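Local coordinates for lectin-related NK cell receptor LY49L1 (PDB 3G8K), which serves as a natural killer cell receptor of the Ly49 family, its C-type lectin-like domain probably recognising MHC class I molecules on other cells and on its own, at residues Arg5-Tyr10 / Tyr20-Arg25; Pro59-Trp64 / Ser116-Cys121; Tyr63-Ser68 / Gly99-Ser104. The protein carries 1 engineered substitution. One frame throughout, in Å; residues are numbered along the deposited sequence.

Contact 1 of 3, residues Arg5-Tyr10 / Tyr20-Arg25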
# COMPACT_ATOMS: atom_id res chain seq x y z
N ARG A 5 -11.91 -8.48 -14.82
CA ARG A 5 -11.19 -8.48 -13.52
C ARG A 5 -10.75 -9.83 -12.88
O ARG A 5 -11.61 -10.66 -12.46
CB ARG A 5 -11.96 -7.60 -12.49
CG ARG A 5 -12.10 -8.15 -11.05
CD ARG A 5 -10.88 -7.90 -10.13
NE ARG A 5 -10.87 -8.84 -8.98
CZ ARG A 5 -11.01 -8.50 -7.69
NH1 ARG A 5 -11.16 -7.22 -7.33
NH2 ARG A 5 -10.98 -9.45 -6.74
N GLY A 6 -9.42 -10.03 -12.82
CA GLY A 6 -8.70 -10.90 -11.83
C GLY A 6 -7.51 -10.11 -11.24
O GLY A 6 -6.34 -10.42 -11.48
N PHE A 7 -7.81 -9.03 -10.52
CA PHE A 7 -6.84 -8.28 -9.75
C PHE A 7 -6.82 -8.65 -8.26
O PHE A 7 -7.76 -9.31 -7.74
CB PHE A 7 -7.09 -6.78 -9.96
CG PHE A 7 -6.68 -6.30 -11.33
CD1 PHE A 7 -5.54 -5.50 -11.47
CD2 PHE A 7 -7.47 -6.56 -12.45
CE1 PHE A 7 -5.13 -5.09 -12.67
CE2 PHE A 7 -7.11 -6.16 -13.72
CZ PHE A 7 -5.90 -5.34 -13.85
N GLU A 8 -5.74 -8.28 -7.55
CA GLU A 8 -5.78 -8.38 -6.11
C GLU A 8 -6.82 -7.40 -5.58
O GLU A 8 -7.18 -6.43 -6.31
CB GLU A 8 -4.39 -8.16 -5.52
CG GLU A 8 -3.38 -9.20 -6.09
CD GLU A 8 -3.44 -10.54 -5.44
OE1 GLU A 8 -4.33 -10.84 -4.62
OE2 GLU A 8 -2.56 -11.35 -5.77
N LYS A 9 -7.26 -7.60 -4.34
CA LYS A 9 -8.25 -6.70 -3.71
C LYS A 9 -7.64 -5.52 -2.97
O LYS A 9 -8.37 -4.67 -2.46
CB LYS A 9 -9.43 -7.39 -2.94
CG LYS A 9 -9.06 -8.31 -1.80
CD LYS A 9 -10.30 -8.94 -1.01
CE LYS A 9 -10.97 -7.95 0.06
NZ LYS A 9 -11.93 -8.55 1.07
N TYR A 10 -6.30 -5.41 -3.00
CA TYR A 10 -5.63 -4.26 -2.38
C TYR A 10 -5.03 -3.41 -3.44
O TYR A 10 -4.81 -3.87 -4.54
CB TYR A 10 -4.52 -4.69 -1.43
CG TYR A 10 -3.60 -5.77 -1.95
CD1 TYR A 10 -3.82 -7.10 -1.62
CD2 TYR A 10 -2.50 -5.46 -2.71
CE1 TYR A 10 -2.95 -8.09 -2.06
CE2 TYR A 10 -1.62 -6.42 -3.16
CZ TYR A 10 -1.86 -7.74 -2.85
OH TYR A 10 -1.01 -8.72 -3.30
N TYR A 20 -2.21 -1.08 -9.03
CA TYR A 20 -3.14 -2.29 -8.94
C TYR A 20 -2.31 -3.50 -9.38
O TYR A 20 -1.37 -3.33 -10.14
CB TYR A 20 -4.36 -2.07 -9.87
CG TYR A 20 -5.05 -0.71 -9.68
CD1 TYR A 20 -4.68 0.40 -10.44
CD2 TYR A 20 -6.05 -0.55 -8.73
CE1 TYR A 20 -5.30 1.63 -10.22
CE2 TYR A 20 -6.69 0.66 -8.56
CZ TYR A 20 -6.27 1.74 -9.26
OH TYR A 20 -6.95 2.90 -9.07
N PHE A 21 -2.66 -4.71 -8.88
CA PHE A 21 -1.83 -5.91 -8.98
C PHE A 21 -2.71 -6.98 -9.55
O PHE A 21 -3.78 -7.18 -9.02
CB PHE A 21 -1.23 -6.37 -7.58
CG PHE A 21 -0.44 -5.30 -6.92
CD1 PHE A 21 -1.10 -4.30 -6.22
CD2 PHE A 21 0.99 -5.20 -7.11
CE1 PHE A 21 -0.40 -3.20 -5.67
CE2 PHE A 21 1.72 -4.11 -6.51
CZ PHE A 21 1.01 -3.11 -5.81
N VAL A 22 -2.28 -7.57 -10.68
CA VAL A 22 -2.92 -8.78 -11.31
C VAL A 22 -2.60 -10.04 -10.45
O VAL A 22 -1.53 -10.11 -9.79
CB VAL A 22 -2.55 -8.95 -12.84
CG1 VAL A 22 -3.33 -10.08 -13.50
CG2 VAL A 22 -2.77 -7.69 -13.64
N MET A 23 -3.51 -11.03 -10.37
CA MET A 23 -3.28 -12.17 -9.47
C MET A 23 -2.31 -13.21 -10.04
O MET A 23 -1.50 -13.78 -9.32
CB MET A 23 -4.60 -12.87 -9.10
CG MET A 23 -5.47 -12.00 -8.31
SD MET A 23 -6.86 -12.88 -7.57
CE MET A 23 -7.92 -13.02 -9.00
N ASP A 24 -2.45 -13.45 -11.35
CA ASP A 24 -1.60 -14.34 -12.12
C ASP A 24 -0.37 -13.63 -12.69
O ASP A 24 -0.40 -12.51 -13.20
CB ASP A 24 -2.38 -14.93 -13.28
CG ASP A 24 -3.52 -15.84 -12.82
OD1 ASP A 24 -4.52 -15.96 -13.58
OD2 ASP A 24 -3.43 -16.44 -11.73
N ARG A 25 0.72 -14.36 -12.61
CA ARG A 25 1.96 -13.96 -13.22
C ARG A 25 1.82 -14.06 -14.72
O ARG A 25 1.27 -15.05 -15.22
CB ARG A 25 3.01 -14.94 -12.73
CG ARG A 25 3.18 -14.69 -11.27
CD ARG A 25 4.58 -14.94 -10.87
NE ARG A 25 4.76 -16.26 -10.25
CZ ARG A 25 5.06 -17.38 -10.90
NH1 ARG A 25 5.22 -17.43 -12.22
NH2 ARG A 25 5.22 -18.47 -10.20
O HOH W 1 -5.15 -12.79 -12.68
O HOH W 2 -4.94 -4.40 -7.30
O HOH W 3 -0.34 -10.46 -7.50
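Two backbone hydrogen bonds frame this contact, and the side chains fan out from them. Glu8 N gives its proton to Phe21 O, 2.7 Å away and nearly along the C=O axis, and Met23 N returns one to Gly6 O at 3.1 Å, in the carbonyl plane. Between them Phe7 and Val22 form a single beta bridge. Phe7 sets CG anti to its carbonyl carbon, beside the backbone N: CD1 passes along Phe21 O while CE1 reaches Val22 CG2 at 3.6 Å. Tyr20 CB approaches CD1 obliquely. The Phe7 side chain also packs on Ser38, Leu40 and Cys121. The segment 5-10 thus leads into the N-terminal hairpin of the C-type lectin-like domain, strands 10-14 and 17-21, and pins the chain that leaves the hairpin. Tyr10 begins the first of those strands, which continues the sheet into the second subunit through an antiparallel ladder. Tyr10 CG takes the crowded position between N and the carbonyl carbon (chi1 46°), which swings the ring back so that CE2 meets Phe21 CD1 at 3.8 Å, the two planes oblique at 44°. In Glu8, chi1 sets CG anti to the carbonyl carbon and against Phe21 CB; the bend at chi2 (-80°) then turns CD to Met23 CG. A water donates to both Glu8 OE2 and Val22 O, tying the acid to the opposite backbone. Met23 CG and SD pass along the carbonyl of Phe7, and the bend at chi3 brings CE onto Gly6 CA at 3.6 Å.

Contact 2 of 3, residues Pro59-Trp64 / Ser116-Cys121. Engineered in segment 59-64: Tyr63 (natural residue Cys).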
# COMPACT_ATOMS: atom_id res chain seq x y z
N PRO A 59 4.88 -5.17 -1.91
CA PRO A 59 5.33 -6.42 -1.31
C PRO A 59 6.55 -6.98 -2.02
O PRO A 59 6.69 -6.74 -3.20
CB PRO A 59 4.14 -7.37 -1.53
CG PRO A 59 2.98 -6.52 -1.61
CD PRO A 59 3.46 -5.25 -2.29
N SER A 60 7.43 -7.69 -1.32
CA SER A 60 8.71 -8.16 -1.90
C SER A 60 8.46 -9.14 -3.02
O SER A 60 7.97 -10.25 -2.78
CB SER A 60 9.60 -8.85 -0.83
OG SER A 60 10.67 -9.55 -1.45
N ASP A 61 8.78 -8.75 -4.26
CA ASP A 61 8.62 -9.62 -5.40
C ASP A 61 9.14 -8.82 -6.54
O ASP A 61 9.71 -7.72 -6.32
CB ASP A 61 7.15 -10.13 -5.62
CG ASP A 61 7.10 -11.50 -6.26
OD1 ASP A 61 8.16 -11.90 -6.81
OD2 ASP A 61 6.05 -12.23 -6.21
N SER A 62 8.99 -9.40 -7.74
CA SER A 62 9.43 -8.80 -9.00
C SER A 62 8.21 -8.59 -9.91
O SER A 62 7.35 -9.45 -10.03
CB SER A 62 10.45 -9.68 -9.64
OG SER A 62 11.67 -9.34 -9.03
N TYR A 63 8.12 -7.38 -10.46
CA TYR A 63 6.93 -6.86 -11.13
C TYR A 63 7.27 -6.36 -12.49
O TYR A 63 8.19 -5.49 -12.65
CB TYR A 63 6.29 -5.67 -10.34
CG TYR A 63 5.94 -6.05 -8.92
CD1 TYR A 63 4.69 -6.57 -8.63
CD2 TYR A 63 6.85 -5.90 -7.88
CE1 TYR A 63 4.34 -6.96 -7.34
CE2 TYR A 63 6.52 -6.28 -6.57
CZ TYR A 63 5.24 -6.80 -6.32
OH TYR A 63 4.87 -7.18 -5.03
N TRP A 64 6.51 -6.77 -13.48
CA TRP A 64 6.68 -6.11 -14.82
C TRP A 64 6.18 -4.71 -14.81
O TRP A 64 5.19 -4.44 -14.18
CB TRP A 64 5.88 -6.87 -15.89
CG TRP A 64 6.46 -8.17 -16.44
CD1 TRP A 64 5.71 -9.43 -16.55
CD2 TRP A 64 7.80 -8.49 -16.91
NE1 TRP A 64 6.55 -10.38 -17.03
CE2 TRP A 64 7.79 -9.87 -17.31
CE3 TRP A 64 8.98 -7.78 -17.07
CZ2 TRP A 64 8.91 -10.48 -17.85
CZ3 TRP A 64 10.07 -8.40 -17.58
CH2 TRP A 64 10.05 -9.69 -18.00
N SER A 116 7.26 -14.86 -16.69
CA SER A 116 6.00 -14.53 -16.03
C SER A 116 6.33 -13.90 -14.65
O SER A 116 6.90 -14.58 -13.76
CB SER A 116 5.18 -15.84 -15.86
OG SER A 116 4.65 -16.29 -17.11
N PHE A 117 6.04 -12.58 -14.53
CA PHE A 117 6.11 -11.78 -13.27
C PHE A 117 4.73 -11.12 -12.94
O PHE A 117 3.84 -11.07 -13.79
CB PHE A 117 7.28 -10.73 -13.35
CG PHE A 117 8.65 -11.39 -13.48
CD1 PHE A 117 9.34 -11.39 -14.67
CD2 PHE A 117 9.20 -12.06 -12.41
CE1 PHE A 117 10.58 -12.01 -14.79
CE2 PHE A 117 10.43 -12.71 -12.53
CZ PHE A 117 11.12 -12.65 -13.73
N ILE A 118 4.55 -10.70 -11.69
CA ILE A 118 3.35 -9.93 -11.29
C ILE A 118 3.27 -8.66 -12.15
O ILE A 118 4.24 -7.98 -12.28
CB ILE A 118 3.34 -9.59 -9.79
CG1 ILE A 118 3.33 -10.88 -8.91
CG2 ILE A 118 2.05 -8.74 -9.40
CD1 ILE A 118 2.18 -11.82 -9.26
N CYS A 119 2.11 -8.38 -12.72
CA CYS A 119 1.85 -7.06 -13.37
C CYS A 119 1.50 -5.98 -12.36
O CYS A 119 0.63 -6.14 -11.51
CB CYS A 119 0.73 -7.14 -14.46
SG CYS A 119 0.55 -8.75 -15.29
N ILE A 120 2.24 -4.87 -12.41
CA ILE A 120 1.74 -3.71 -11.72
C ILE A 120 1.27 -2.72 -12.80
O ILE A 120 2.08 -2.30 -13.69
CB ILE A 120 2.71 -3.12 -10.70
CG1 ILE A 120 2.13 -1.88 -10.04
CG2 ILE A 120 4.07 -2.75 -11.34
CD1 ILE A 120 3.09 -1.32 -8.97
N CYS A 121 -0.04 -2.45 -12.74
CA CYS A 121 -0.75 -1.48 -13.59
C CYS A 121 -0.91 -0.12 -12.91
O CYS A 121 -1.30 -0.04 -11.79
CB CYS A 121 -2.13 -1.99 -13.87
SG CYS A 121 -2.17 -3.70 -14.51
O HOH W 4 6.66 -12.45 -9.84
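Parallel pairing of strands 62-70 and 118-124 joins two strands of the C-type lectin-like fold here, with Tyr63 opposite Ile118 and Trp64 opposite Cys119. Trp64 N donates to Ile118 O at 2.8 Å, nearly along the C=O axis; the bonds from Ile118 N to Ser62 O and from Ile120 N to Trp64 O are long and weak. Phe117 carries the side-chain contact, and its CG stands anti to the carbonyl carbon (chi1 -63°). Its CB sits over the five-membered ring of Trp64, a CH-pi contact 3.8 Å from the centroid, and also touches Ser62 O. From CG the ring splits its duties: CD2 and CE2 turn to Ser62 CB, whereas CD1 comes down on the indole, 3.3 Å from Trp64 CZ2, with CE1 following toward CZ2 and CH2. The Phe117 ring therefore presents its edge to the indole face, an edge-to-face pair with planes at 81°. Trp28 meets the indole in a second edge-to-face pair, and Trp64 NE1 makes weak hydrogen bonds to Lys26 O and Lys115 O. Cys119 and Cys121 fasten this strand to helix 28-37 through disulfides with Cys31 and Cys35. Tyr63, an engineered residue, runs alongside Ile118, whose CG2 lies at the ring edge near CD1. At the far end of that ring, Tyr63 OH donates to Pro59 O at 2.6 Å, from above the carbonyl plane.

Contact 3 of 3, residues Tyr63-Ser68 / Gly99-Ser104. Engineered in segment 63-68: Tyr63 (natural residue Cys).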
# COMPACT_ATOMS: atom_id res chain seq x y z
N TYR A 63 8.12 -7.38 -10.46
CA TYR A 63 6.93 -6.86 -11.13
C TYR A 63 7.27 -6.36 -12.49
O TYR A 63 8.19 -5.49 -12.65
CB TYR A 63 6.29 -5.67 -10.34
CG TYR A 63 5.94 -6.05 -8.92
CD1 TYR A 63 4.69 -6.57 -8.63
CD2 TYR A 63 6.85 -5.90 -7.88
CE1 TYR A 63 4.34 -6.96 -7.34
CE2 TYR A 63 6.52 -6.28 -6.57
CZ TYR A 63 5.24 -6.80 -6.32
OH TYR A 63 4.87 -7.18 -5.03
N TRP A 64 6.51 -6.77 -13.48
CA TRP A 64 6.68 -6.11 -14.82
C TRP A 64 6.18 -4.71 -14.81
O TRP A 64 5.19 -4.44 -14.18
CB TRP A 64 5.88 -6.87 -15.89
CG TRP A 64 6.46 -8.17 -16.44
CD1 TRP A 64 5.71 -9.43 -16.55
CD2 TRP A 64 7.80 -8.49 -16.91
NE1 TRP A 64 6.55 -10.38 -17.03
CE2 TRP A 64 7.79 -9.87 -17.31
CE3 TRP A 64 8.98 -7.78 -17.07
CZ2 TRP A 64 8.91 -10.48 -17.85
CZ3 TRP A 64 10.07 -8.40 -17.58
CH2 TRP A 64 10.05 -9.69 -18.00
N ILE A 65 6.87 -3.79 -15.51
CA ILE A 65 6.46 -2.40 -15.56
C ILE A 65 6.56 -2.05 -17.04
O ILE A 65 7.07 -2.85 -17.85
CB ILE A 65 7.35 -1.40 -14.64
CG1 ILE A 65 8.79 -1.31 -15.18
CG2 ILE A 65 7.14 -1.75 -13.09
CD1 ILE A 65 9.76 -0.69 -14.33
N GLY A 66 5.98 -0.94 -17.43
CA GLY A 66 5.76 -0.68 -18.87
C GLY A 66 6.95 -0.02 -19.56
O GLY A 66 6.82 1.01 -20.18
N LEU A 67 8.11 -0.67 -19.45
CA LEU A 67 9.35 -0.18 -19.99
C LEU A 67 10.04 -1.36 -20.73
O LEU A 67 10.11 -2.49 -20.21
CB LEU A 67 10.24 0.38 -18.87
CG LEU A 67 11.68 0.83 -19.25
CD1 LEU A 67 11.62 2.08 -20.09
CD2 LEU A 67 12.51 1.12 -17.99
N SER A 68 10.50 -1.08 -21.94
CA SER A 68 11.04 -2.10 -22.83
C SER A 68 12.03 -1.47 -23.73
O SER A 68 11.99 -0.29 -23.90
CB SER A 68 9.99 -2.94 -23.55
OG SER A 68 9.31 -2.37 -24.64
N GLY A 99 15.00 -7.74 -22.63
CA GLY A 99 14.60 -6.44 -23.21
C GLY A 99 13.44 -5.74 -22.55
O GLY A 99 12.99 -4.74 -23.08
N CYS A 100 12.96 -6.26 -21.40
CA CYS A 100 11.79 -5.67 -20.67
C CYS A 100 12.20 -5.38 -19.23
O CYS A 100 12.99 -6.14 -18.66
CB CYS A 100 10.61 -6.67 -20.70
SG CYS A 100 9.81 -6.98 -22.37
N MET A 101 11.63 -4.32 -18.61
CA MET A 101 12.03 -3.96 -17.25
C MET A 101 11.04 -4.51 -16.15
O MET A 101 9.84 -4.57 -16.35
CB MET A 101 12.37 -2.44 -17.20
CG MET A 101 13.33 -1.93 -16.11
SD MET A 101 14.97 -2.42 -16.42
CE MET A 101 15.51 -1.17 -17.59
N LEU A 102 11.59 -4.98 -15.04
CA LEU A 102 10.89 -5.22 -13.82
C LEU A 102 11.35 -4.24 -12.76
O LEU A 102 12.49 -3.81 -12.78
CB LEU A 102 11.29 -6.55 -13.17
CG LEU A 102 11.28 -7.82 -13.91
CD1 LEU A 102 12.42 -8.59 -13.29
CD2 LEU A 102 9.92 -8.43 -13.49
N LEU A 103 10.41 -4.01 -11.85
CA LEU A 103 10.56 -3.46 -10.52
C LEU A 103 10.72 -4.57 -9.46
O LEU A 103 9.87 -5.49 -9.36
CB LEU A 103 9.27 -2.69 -10.16
CG LEU A 103 9.19 -1.84 -8.85
CD1 LEU A 103 10.55 -1.11 -8.59
CD2 LEU A 103 8.00 -0.87 -8.88
N SER A 104 11.79 -4.49 -8.67
CA SER A 104 11.86 -5.18 -7.35
C SER A 104 12.07 -4.14 -6.25
O SER A 104 12.38 -2.97 -6.55
CB SER A 104 12.94 -6.27 -7.33
OG SER A 104 14.26 -5.80 -7.49
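A beta bulge interrupts the antiparallel pairing of strands 62-70 and 100-104, deep in the lectin-like domain. Before it, engineered Tyr63 and Leu103 form a hydrogen-bonded pair: Tyr63 N to Leu103 O and Leu103 N to Tyr63 O, both 2.8 Å and in the carbonyl plane. Gly66, centre of an inverse gamma turn, takes the corner. The register shifts by two between Trp64-Leu102 and Ser68-Cys100, so Met101 O accepts from Ile65 N, which lies above its carbonyl plane, and Met101 N donates to Leu67 O at 2.9 Å. Leu102 puts CD2 over the six-membered ring of Trp64, a CH-pi contact 4.2 Å from the centroid, while Cys100 CB lies 3.6 Å from Trp64 CZ3. Cys100 SG lies obliquely to the same ring. Met101 and Leu67 run side by side, each with CG anti to its backbone N; Met101 CB and CG lie against Leu67 CD2, and the bends at chi2 and chi3 bring CE back to the same methyl. Ile65 places CG1 in the crowded position (chi1 67°), which sends CG2 across to Leu103 CB at 3.7 Å. A disulfide leaving strand 100-104, here Cys100-Cys113, beside an apolar sheet is typical of the C-type lectin-like fold.

Contact 3 is the most buried of the three, contact 2 is partly buried, and contact 1 lies farthest out, its centre about 14 Å from the centre of the chain, beside the subunit interface. Contacts 2 and 3 share Tyr63 and Trp64: strand 62-70 pairs in parallel with 118-124 on one flank and antiparallel with 100-104 on the other, and Leu102 CD2 meets Phe117 CG at 3.2 Å. Contact 1 reaches the same sheet through strand 17-21, where Val22 packs on Cys119. Contact 1 adds waters and an acid to its aromatic rings; the edge-to-face Phe117-Trp64 pair leads contact 2, and in contact 3 aliphatic and methionine side chains pack beside the same indole.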